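Local atomic coordinates of malonyl CoA reductase (malonate semialdehyde-forming) (Sulfolobus tokodaii, PDB entry 2EP5), a protein that probably catalyses the NADP-dependent interconversion of malonyl-CoA and malonate semialdehyde, as a member of the aspartate-semialdehyde dehydrogenase family. Residues D79-A84 with N100-V105; A179-G184 with G326-R331; V308-I313 with L320-L325. All coordinates share one frame; numbering follows the deposited sequence.

Contact 1. Residues D79-A84 with N100-V105; sequences DVVLSA and NGKIVV
Val81 and Ile103, and one step on Val81 and Val105, meet edge to edge through the peptide units of two parallel strands. Val81 N gives its hydrogen to Ile103 O at 2.8 Å in an almost straight bond (174°), and Val105 N reaches Val81 O at 2.9 Å. The third bond, Ser83 N to Val105 O, is less regular and bends to 141°. Where direct pairing stops, a water carries it on, donating to Asp79 O and accepting from Ile103 N.

The two faces of the pair are clothed in different ways. On one, Val80, Leu82 and Val105 gather: Val80 CG1, held anti to its backbone N (chi1 179°), comes within 4.0 Å of Val105 CG2, while Leu82 CD2 lies beside Val105 CB at 4.1 Å with the two side chains pointing the same way. On the other face Val81 CB sits 4.2 Å from Val104 CG2. There the Lys102 chain, bent at chi2 and chi3, crosses Val81 at about a right angle, its CD 4.0 Å from Val81 CG2. The bends also bring the ammonium group back to the carbonyls of Val78 and His75, which hold it by hydrogen bonds.

As in a classical beta-alpha-beta unit of a Rossmann fold, strand 80-83 and strand 103-106 are joined by helix 87-99, whose Leu97 and Val98 cover Val104. On the face of Leu82 and Val105, Val341 of helix 334-347 lies against both, and strand 5-10 continues the sheet beyond strand 80-83.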
# COMPACT_ATOMS: atom_id res chain seq x y z
N ASP A 79 -28.11 31.59 10.95
CA ASP A 79 -29.42 30.96 10.94
C ASP A 79 -29.35 29.55 11.50
O ASP A 79 -30.22 29.13 12.27
CB ASP A 79 -29.98 30.91 9.52
CG ASP A 79 -30.53 32.24 9.06
OD1 ASP A 79 -31.43 32.78 9.74
OD2 ASP A 79 -30.06 32.75 8.02
N VAL A 80 -28.31 28.81 11.12
CA VAL A 80 -28.12 27.44 11.59
C VAL A 80 -26.64 27.15 11.79
O VAL A 80 -25.80 27.56 10.99
CB VAL A 80 -28.69 26.41 10.59
CG1 VAL A 80 -28.45 24.99 11.10
CG2 VAL A 80 -30.16 26.66 10.37
N VAL A 81 -26.32 26.45 12.86
CA VAL A 81 -24.93 26.10 13.13
C VAL A 81 -24.76 24.62 12.81
O VAL A 81 -25.48 23.78 13.33
CB VAL A 81 -24.57 26.30 14.60
CG1 VAL A 81 -23.10 25.98 14.81
CG2 VAL A 81 -24.86 27.73 15.01
N LEU A 82 -23.82 24.33 11.91
CA LEU A 82 -23.53 22.95 11.54
C LEU A 82 -22.27 22.57 12.31
O LEU A 82 -21.41 23.41 12.55
CB LEU A 82 -23.28 22.84 10.03
CG LEU A 82 -24.30 23.49 9.10
CD1 LEU A 82 -24.03 23.00 7.70
CD2 LEU A 82 -25.72 23.14 9.51
N SER A 83 -22.16 21.31 12.70
CA SER A 83 -21.01 20.88 13.48
C SER A 83 -20.36 19.58 13.02
O SER A 83 -21.03 18.58 12.77
CB SER A 83 -21.41 20.74 14.95
OG SER A 83 -20.30 20.39 15.76
N ALA A 84 -19.03 19.62 12.94
CA ALA A 84 -18.23 18.47 12.56
C ALA A 84 -17.15 18.33 13.61
O ALA A 84 -16.09 17.76 13.36
CB ALA A 84 -17.62 18.68 11.19
N ASN A 100 -28.22 28.67 24.44
CA ASN A 100 -28.32 30.08 24.12
C ASN A 100 -29.31 30.34 22.99
O ASN A 100 -29.42 31.47 22.53
CB ASN A 100 -26.95 30.65 23.75
CG ASN A 100 -26.11 30.97 24.97
OD1 ASN A 100 -26.46 31.85 25.76
ND2 ASN A 100 -25.01 30.25 25.14
N GLY A 101 -30.01 29.30 22.55
CA GLY A 101 -30.99 29.48 21.50
C GLY A 101 -30.60 29.14 20.07
O GLY A 101 -31.40 29.29 19.16
N LYS A 102 -29.37 28.69 19.86
CA LYS A 102 -28.92 28.35 18.51
C LYS A 102 -29.50 27.04 18.00
O LYS A 102 -29.74 26.12 18.78
CB LYS A 102 -27.39 28.25 18.47
CG LYS A 102 -26.65 29.55 18.71
CD LYS A 102 -26.52 30.39 17.44
CE LYS A 102 -27.85 30.88 16.92
NZ LYS A 102 -27.67 31.68 15.68
N ILE A 103 -29.74 26.98 16.69
CA ILE A 103 -30.22 25.75 16.06
C ILE A 103 -28.94 25.03 15.60
O ILE A 103 -28.20 25.53 14.76
CB ILE A 103 -31.09 26.03 14.81
CG1 ILE A 103 -32.39 26.72 15.22
CG2 ILE A 103 -31.38 24.72 14.09
CD1 ILE A 103 -33.31 27.02 14.05
N VAL A 104 -28.68 23.86 16.18
CA VAL A 104 -27.47 23.10 15.86
C VAL A 104 -27.76 21.75 15.20
O VAL A 104 -28.59 20.98 15.70
CB VAL A 104 -26.63 22.84 17.13
CG1 VAL A 104 -25.36 22.08 16.77
CG2 VAL A 104 -26.30 24.14 17.82
N VAL A 105 -27.06 21.48 14.10
CA VAL A 105 -27.16 20.21 13.37
C VAL A 105 -25.73 19.67 13.39
O VAL A 105 -24.82 20.24 12.76
CB VAL A 105 -27.62 20.40 11.91
CG1 VAL A 105 -27.77 19.04 11.23
CG2 VAL A 105 -28.94 21.14 11.87
O HOH W 1 -29.85 29.25 15.01

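Contact 2. Residues A179-G184 with G326-R331; sequences AVSGAG and GDNLVR
Ser181 and Asn328 point their side chains at one another and meet tip to tip. Asn328 ND2 donates to Ser181 OG at 3.2 Å. The bond is nearly straight (172°), and its N-H points at the hydroxyl oxygen within the plane of the amide. Both side chains reach this meeting point from the crowded position, their first branch atom between the backbone N and the carbonyl carbon, with chi1 67° for Ser181 and 55° for Asn328.

The two ends of the amide have different mates. While ND2 faces Ser181, OD1 accepts from the backbone N of Gly243, which fixes the rotation of the group and tells its oxygen from its nitrogen. The hydroxyl is gripped twice as well, since Ser181 OG is also hydrogen-bonded to Arg241 O. Gly182 N lies 3.6 Å from Asn328 ND2 without a bond, and Leu329 CD2 comes to 4.2 Å from Ser181 OG, an apolar flank beside the polar pair. Met15 of helix 15-24 packs on both Ser181 and Leu329, and Met191 of the second subunit also reaches Ser181.

Behind Asn328 the chain is shaped by Asp327. Its OD1 takes the backbone N of Leu329 at 2.8 Å, closing an Asx turn, and receives Val330 N from above the carboxylate plane at 3.2 Å. The turn encloses Asn328, and probably limits how its backbone can move.

Asn328 lies about 3 Å, side chain to side chain, from His244, the predicted proton acceptor, and about 4 Å from Cys151, the predicted acyl-thioester residue. Asn328 thus borders the predicted cysteine and histidine of this dehydrogenase active site directly, and Ser181 stands behind it as a second-shell residue that probably helps to orient its amide.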
# COMPACT_ATOMS: atom_id res chain seq x y z
N ALA A 179 -12.50 2.24 6.01
CA ALA A 179 -11.35 2.95 5.47
C ALA A 179 -10.60 3.71 6.54
O ALA A 179 -11.15 4.03 7.60
CB ALA A 179 -11.81 3.91 4.37
N VAL A 180 -9.34 3.99 6.26
CA VAL A 180 -8.49 4.71 7.19
C VAL A 180 -9.01 6.13 7.47
O VAL A 180 -8.98 6.59 8.61
CB VAL A 180 -7.04 4.81 6.63
CG1 VAL A 180 -6.22 5.79 7.44
CG2 VAL A 180 -6.38 3.44 6.68
N SER A 181 -9.48 6.81 6.43
CA SER A 181 -9.97 8.18 6.59
C SER A 181 -11.02 8.28 7.68
O SER A 181 -11.18 9.34 8.28
CB SER A 181 -10.56 8.71 5.27
OG SER A 181 -11.74 8.02 4.90
N GLY A 182 -11.72 7.18 7.94
CA GLY A 182 -12.74 7.18 8.98
C GLY A 182 -12.19 7.61 10.33
O GLY A 182 -12.94 8.01 11.21
N ALA A 183 -10.87 7.55 10.49
CA ALA A 183 -10.23 7.93 11.73
C ALA A 183 -9.59 9.30 11.57
O ALA A 183 -8.74 9.70 12.36
CB ALA A 183 -9.16 6.90 12.11
N GLY A 184 -10.03 10.02 10.54
CA GLY A 184 -9.46 11.33 10.28
C GLY A 184 -8.32 11.18 9.28
O GLY A 184 -8.04 10.07 8.82
N GLY A 326 -20.36 2.60 0.90
CA GLY A 326 -20.73 4.01 0.91
C GLY A 326 -19.54 4.90 1.24
O GLY A 326 -18.57 4.45 1.84
N ASP A 327 -19.61 6.16 0.81
CA ASP A 327 -18.55 7.12 1.08
C ASP A 327 -18.79 7.57 2.53
O ASP A 327 -19.78 8.25 2.82
CB ASP A 327 -18.68 8.31 0.13
CG ASP A 327 -17.53 9.29 0.25
OD1 ASP A 327 -17.02 9.50 1.37
OD2 ASP A 327 -17.15 9.87 -0.79
N ASN A 328 -17.89 7.18 3.43
CA ASN A 328 -18.02 7.54 4.85
C ASN A 328 -17.89 9.04 5.11
O ASN A 328 -18.35 9.53 6.14
CB ASN A 328 -16.96 6.80 5.66
CG ASN A 328 -15.56 7.04 5.14
OD1 ASN A 328 -15.24 6.65 4.01
ND2 ASN A 328 -14.72 7.69 5.94
N LEU A 329 -17.27 9.77 4.19
CA LEU A 329 -17.09 11.22 4.34
C LEU A 329 -18.30 12.04 3.91
O LEU A 329 -18.57 13.12 4.45
CB LEU A 329 -15.87 11.68 3.54
CG LEU A 329 -14.50 11.14 3.92
CD1 LEU A 329 -13.45 11.81 3.04
CD2 LEU A 329 -14.21 11.41 5.40
N VAL A 330 -19.03 11.52 2.93
CA VAL A 330 -20.20 12.19 2.38
C VAL A 330 -21.49 11.63 2.97
O VAL A 330 -22.11 12.24 3.84
CB VAL A 330 -20.19 12.05 0.83
CG1 VAL A 330 -21.38 12.74 0.21
CG2 VAL A 330 -18.90 12.64 0.27
N ARG A 331 -21.89 10.46 2.48
CA ARG A 331 -23.10 9.81 2.98
C ARG A 331 -22.98 9.64 4.49
O ARG A 331 -23.96 9.77 5.22
CB ARG A 331 -23.25 8.43 2.35
CG ARG A 331 -24.55 7.75 2.71
CD ARG A 331 -25.66 8.38 1.91
NE ARG A 331 -26.86 8.63 2.69
CZ ARG A 331 -27.96 9.18 2.20
NH1 ARG A 331 -28.00 9.53 0.92
NH2 ARG A 331 -29.01 9.37 2.97

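Contact 3. Residues V308-I313 with L320-L325; sequences VTVGRI and LRLVVL
Arg321 brings its guanidinium to the carbonyl of Arg312: NH2 donates to Arg312 O at 3.2 Å, bent to 142°, and NE adds a weak bond to the same oxygen. The two guanidinium planes stand 68° apart, with Arg312 NH1 and Arg321 NH2, both donors, 3.2 Å from each other. Such a meeting of like charges is probably eased by Glu291, which pairs with Arg312 NH1, and by Glu205 of the third subunit, which pairs with Arg312 NH2; Thr234 of that subunit binds Arg321 NH1. An alanine in place of Arg321 would probably leave the Arg312 carbonyl without these donors and would remove this hydrogen bond to Thr234 of the third subunit.

Alongside, Val323 CG2 lies 4.0 Å from Arg312 CG. Across the strands Val310 CG2 packs on Val324 CG2 at 3.9 Å, and Val310 CG1 on Leu322 CB at 4.2 Å.

Backbone pairing sets these groups in place. Gly311 and Val323 form a hydrogen-bonded pair, Gly311 N to Val323 O measuring 2.7 Å, as do Thr309 and Leu325. Arg312, with positive phi (52°), takes up one extra residue, so that Ile313 falls opposite Leu322. The two strands make a beta hairpin in the mixed sheet of the dimerisation domain, its arginines turned to a neighbouring subunit.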
# COMPACT_ATOMS: atom_id res chain seq x y z
N VAL A 308 -25.34 4.73 -1.86
CA VAL A 308 -24.64 3.55 -1.39
C VAL A 308 -24.81 2.48 -2.47
O VAL A 308 -25.82 2.45 -3.17
CB VAL A 308 -25.21 3.01 -0.07
CG1 VAL A 308 -25.08 4.07 1.02
CG2 VAL A 308 -26.66 2.60 -0.27
N THR A 309 -23.82 1.61 -2.60
CA THR A 309 -23.90 0.57 -3.61
C THR A 309 -24.00 -0.80 -2.94
O THR A 309 -23.18 -1.13 -2.08
CB THR A 309 -22.67 0.59 -4.52
OG1 THR A 309 -22.51 1.91 -5.06
CG2 THR A 309 -22.82 -0.40 -5.66
N VAL A 310 -25.01 -1.56 -3.34
CA VAL A 310 -25.26 -2.89 -2.80
C VAL A 310 -24.99 -3.95 -3.87
O VAL A 310 -25.29 -3.75 -5.05
CB VAL A 310 -26.72 -3.05 -2.32
CG1 VAL A 310 -26.97 -4.46 -1.85
CG2 VAL A 310 -27.03 -2.06 -1.20
N GLY A 311 -24.43 -5.08 -3.44
CA GLY A 311 -24.14 -6.17 -4.35
C GLY A 311 -24.17 -7.51 -3.64
O GLY A 311 -24.39 -7.58 -2.43
N ARG A 312 -23.95 -8.58 -4.40
CA ARG A 312 -23.92 -9.93 -3.87
C ARG A 312 -25.17 -10.25 -3.04
O ARG A 312 -25.09 -10.96 -2.04
CB ARG A 312 -22.66 -10.11 -3.02
CG ARG A 312 -21.43 -9.46 -3.63
CD ARG A 312 -20.56 -10.44 -4.38
NE ARG A 312 -19.76 -11.25 -3.48
CZ ARG A 312 -19.94 -12.55 -3.26
NH1 ARG A 312 -20.90 -13.21 -3.89
NH2 ARG A 312 -19.18 -13.18 -2.39
N ILE A 313 -26.31 -9.72 -3.45
CA ILE A 313 -27.56 -9.97 -2.74
C ILE A 313 -27.89 -11.44 -2.94
O ILE A 313 -28.13 -11.89 -4.06
CB ILE A 313 -28.69 -9.07 -3.30
CG1 ILE A 313 -28.38 -7.60 -3.00
CG2 ILE A 313 -30.03 -9.46 -2.70
CD1 ILE A 313 -29.36 -6.62 -3.61
N LEU A 320 -30.27 -14.01 4.52
CA LEU A 320 -30.27 -13.10 3.39
C LEU A 320 -28.98 -12.33 3.53
O LEU A 320 -28.78 -11.62 4.52
CB LEU A 320 -31.45 -12.13 3.46
CG LEU A 320 -31.83 -11.27 2.25
CD1 LEU A 320 -32.06 -9.85 2.72
CD2 LEU A 320 -30.76 -11.32 1.17
N ARG A 321 -28.08 -12.47 2.56
CA ARG A 321 -26.82 -11.76 2.62
C ARG A 321 -26.71 -10.67 1.56
O ARG A 321 -27.31 -10.75 0.50
CB ARG A 321 -25.63 -12.70 2.46
CG ARG A 321 -24.30 -11.96 2.66
CD ARG A 321 -23.18 -12.52 1.83
NE ARG A 321 -23.54 -12.65 0.42
CZ ARG A 321 -22.86 -13.40 -0.44
NH1 ARG A 321 -21.80 -14.07 -0.03
NH2 ARG A 321 -23.27 -13.51 -1.70
N LEU A 322 -25.92 -9.64 1.87
CA LEU A 322 -25.70 -8.55 0.95
C LEU A 322 -24.49 -7.73 1.37
O LEU A 322 -24.14 -7.69 2.55
CB LEU A 322 -26.96 -7.67 0.85
CG LEU A 322 -27.48 -6.88 2.06
CD1 LEU A 322 -26.63 -5.64 2.28
CD2 LEU A 322 -28.91 -6.47 1.79
N VAL A 323 -23.85 -7.11 0.39
CA VAL A 323 -22.67 -6.27 0.60
C VAL A 323 -23.02 -4.84 0.19
O VAL A 323 -23.51 -4.59 -0.92
CB VAL A 323 -21.45 -6.75 -0.23
CG1 VAL A 323 -20.27 -5.81 -0.03
CG2 VAL A 323 -21.06 -8.18 0.18
N VAL A 324 -22.77 -3.89 1.08
CA VAL A 324 -23.06 -2.50 0.82
C VAL A 324 -21.80 -1.65 0.97
O VAL A 324 -20.93 -1.96 1.79
CB VAL A 324 -24.15 -1.97 1.77
CG1 VAL A 324 -23.65 -2.07 3.21
CG2 VAL A 324 -24.52 -0.54 1.41
N LEU A 325 -21.71 -0.59 0.19
CA LEU A 325 -20.56 0.29 0.23
C LEU A 325 -21.05 1.73 0.17
O LEU A 325 -22.03 2.03 -0.49
CB LEU A 325 -19.65 -0.00 -0.97
CG LEU A 325 -18.24 0.62 -1.12
CD1 LEU A 325 -18.27 1.71 -2.16
CD2 LEU A 325 -17.74 1.14 0.22

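From the N terminus, contact 1 comes first and closes a short loop, almost all of it helix 87-99, within the NAD binding domain. Contact 2 opens only at 179-184 and waits until 326-331 to close, spanning much of the dimerisation domain. Inside that long loop lies contact 3, whose hairpin closes over a few residues just before the chain runs on from strand 319-326 into 326-331, beside the predicted active site. Contacts 2 and 3 touch where Arg331 CG meets Val308 CG1 at 4.1 Å. Contacts 1 and 3 stand on opposite sides of the chain's centre, about 35 Å apart between centres, and contact 2 touches only the latter.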